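PDB 3S63: saposin-like protein from Necator americanus, which probably binds lipids and interacts with membranes, as other members of the saposin-like family do. Local coordinates for residues A[49-52]-A[53-56]. Sequence-based numbering, arbitrary orientation.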
ATOM      1  N   CYS A  49      -3.405  -8.425  -2.204  1.00 30.25           N
ATOM      2  CA  CYS A  49      -2.459  -7.339  -2.304  1.00 27.59           C
ATOM      3  C   CYS A  49      -2.190  -7.062  -3.770  1.00 30.35           C
ATOM      4  O   CYS A  49      -2.312  -5.935  -4.244  1.00 29.70           O
ATOM      5  CB  CYS A  49      -1.173  -7.758  -1.602  1.00 33.87           C
ATOM      6  SG  CYS A  49       0.114  -6.494  -1.429  1.00 29.97           S
ATOM      7  N   LEU A  50      -1.845  -8.119  -4.492  1.00 34.05           N
ATOM      8  CA  LEU A  50      -1.414  -8.011  -5.881  1.00 32.00           C
ATOM      9  C   LEU A  50      -2.441  -7.340  -6.781  1.00 31.84           C
ATOM     10  O   LEU A  50      -2.082  -6.570  -7.673  1.00 32.86           O
ATOM     11  CB  LEU A  50      -1.039  -9.402  -6.421  1.00 29.90           C
ATOM     12  CG  LEU A  50       0.311  -9.969  -5.959  1.00 29.23           C
ATOM     13  CD1 LEU A  50       0.415 -11.437  -6.275  1.00 32.36           C
ATOM     14  CD2 LEU A  50       1.487  -9.207  -6.586  1.00 27.86           C
ATOM     15  N   LEU A  51      -3.715  -7.640  -6.546  1.00 36.47           N
ATOM     16  CA  LEU A  51      -4.809  -7.045  -7.308  1.00 33.92           C
ATOM     17  C   LEU A  51      -5.067  -5.623  -6.875  1.00 33.34           C
ATOM     18  O   LEU A  51      -5.523  -4.797  -7.668  1.00 34.73           O
ATOM     19  CB  LEU A  51      -6.089  -7.862  -7.128  1.00 36.42           C
ATOM     20  CG  LEU A  51      -6.080  -9.194  -7.869  1.00 40.86           C
ATOM     21  CD1 LEU A  51      -6.888 -10.227  -7.126  1.00 38.80           C
ATOM     22  CD2 LEU A  51      -6.583  -9.005  -9.290  1.00 43.68           C
ATOM     23  N   LEU A  52      -4.796  -5.354  -5.603  1.00 27.22           N
ATOM     24  CA  LEU A  52      -4.991  -4.029  -5.042  1.00 26.85           C
ATOM     25  C   LEU A  52      -4.012  -3.066  -5.678  1.00 30.51           C
ATOM     26  O   LEU A  52      -4.401  -1.987  -6.138  1.00 28.30           O
ATOM     27  CB  LEU A  52      -4.746  -4.056  -3.545  1.00 30.86           C
ATOM     28  CG  LEU A  52      -5.731  -3.342  -2.628  1.00 30.32           C
ATOM     29  CD1 LEU A  52      -4.973  -2.942  -1.375  1.00 29.04           C
ATOM     30  CD2 LEU A  52      -6.354  -2.138  -3.323  1.00 25.68           C
ATOM     31  N   MET A  53      -2.737  -3.454  -5.698  1.00 27.31           N
ATOM     32  CA  MET A  53      -1.707  -2.607  -6.288  1.00 30.95           C
ATOM     33  C   MET A  53      -1.941  -2.483  -7.793  1.00 31.16           C
ATOM     34  O   MET A  53      -1.656  -1.443  -8.388  1.00 31.12           O
ATOM     35  CB  MET A  53      -0.288  -3.137  -6.000  1.00 31.12           C
ATOM     36  CG  MET A  53      -0.022  -3.503  -4.543  1.00 30.28           C
ATOM     37  SD  MET A  53      -0.409  -2.163  -3.424  1.00 37.98           S
ATOM     38  CE  MET A  53      -0.462  -2.957  -1.820  1.00 27.12           C
ATOM     39  N   LYS A  54      -2.465  -3.537  -8.412  1.00 30.24           N
ATOM     40  CA  LYS A  54      -2.665  -3.513  -9.853  1.00 30.04           C
ATOM     41  C   LYS A  54      -3.672  -2.444 -10.212  1.00 34.37           C
ATOM     42  O   LYS A  54      -3.421  -1.606 -11.070  1.00 41.05           O
ATOM     43  CB  LYS A  54      -3.143  -4.859 -10.381  1.00 32.48           C
ATOM     44  CG  LYS A  54      -3.300  -4.859 -11.894  1.00 37.22           C
ATOM     45  CD  LYS A  54      -4.153  -6.020 -12.421  1.00 47.30           C
ATOM     46  CE  LYS A  54      -5.641  -5.773 -12.234  1.00 42.89           C
ATOM     47  NZ  LYS A  54      -6.450  -6.572 -13.196  1.00 51.75           N
ATOM     48  N   VAL A  55      -4.818  -2.478  -9.546  1.00 29.96           N
ATOM     49  CA  VAL A  55      -5.897  -1.560  -9.849  1.00 30.07           C
ATOM     50  C   VAL A  55      -5.534  -0.134  -9.455  1.00 33.82           C
ATOM     51  O   VAL A  55      -5.830   0.809 -10.189  1.00 35.05           O
ATOM     52  CB  VAL A  55      -7.186  -1.963  -9.110  1.00 33.27           C
ATOM     53  CG1 VAL A  55      -8.314  -1.004  -9.444  1.00 31.07           C
ATOM     54  CG2 VAL A  55      -7.574  -3.375  -9.468  1.00 31.59           C
ATOM     55  N   ASN A  56      -4.878   0.017  -8.306  1.00 32.57           N
ATOM     56  CA  ASN A  56      -4.699   1.333  -7.693  1.00 30.53           C
ATOM     57  C   ASN A  56      -3.305   1.915  -7.701  1.00 29.86           C
ATOM     58  O   ASN A  56      -3.037   2.828  -6.922  1.00 31.80           O
ATOM     59  CB  ASN A  56      -5.180   1.313  -6.240  1.00 30.95           C
ATOM     60  CG  ASN A  56      -6.644   1.038  -6.130  1.00 32.18           C
ATOM     61  OD1 ASN A  56      -7.465   1.910  -6.414  1.00 34.72           O
ATOM     62  ND2 ASN A  56      -6.993  -0.179  -5.723  1.00 29.70           N
TER
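C49 and M53 meet one turn apart on the inner side of helix 46-65, through backbone and side chain together. M53 N donates to C49 O at 2.9 Å, an almost straight bond (167° at the hydrogen). The C49 sulfur stands anti to its own backbone N (chi1 -173°), where it is bonded to C39 SG on helix 28-39 and also receives the methionine methyl, M53 CE lying 3.6 Å from C49 SG. With CG beside its own backbone N (chi1 -48°), the M53 chain starts back toward C49, and after the bend at chi2 its methyl ends at the C49 sulfur; M53 also touches L35 and C39. L50 O accepts from K54 N at 3.1 Å, more bent and with the donor above the carbonyl plane, while the L50 side chain leaves the turn to lie on K36 and C39. V55 N donates to L51 O at 3.1 Å. The side chains of L51 and K54 belong to the exposed side of the helix, and the lysine chain leads away from the turn. L52 O, by contrast, is gripped twice by N56: N56 N donates to it at 3.0 Å, and the amide ND2 of N56 folds back to donate to L52 O at 3.2 Å, in the carbonyl plane and on a lone pair. Two donors of one residue thus share this oxygen, and the ND2 bond limits rotation of the amide, whose side chain runs at a slant across L52. L52 itself is buried against Y45, M78 and E80, and N56 also touches M78. C49 and M53 face helix 28-39, whereas the side bearing L51, K54 and V55 is exposed. This i to i+4 bonded helix, tied by C39-C49 to helix 28-39, belongs to the disulfide-braced, all-helical saposin-like fold.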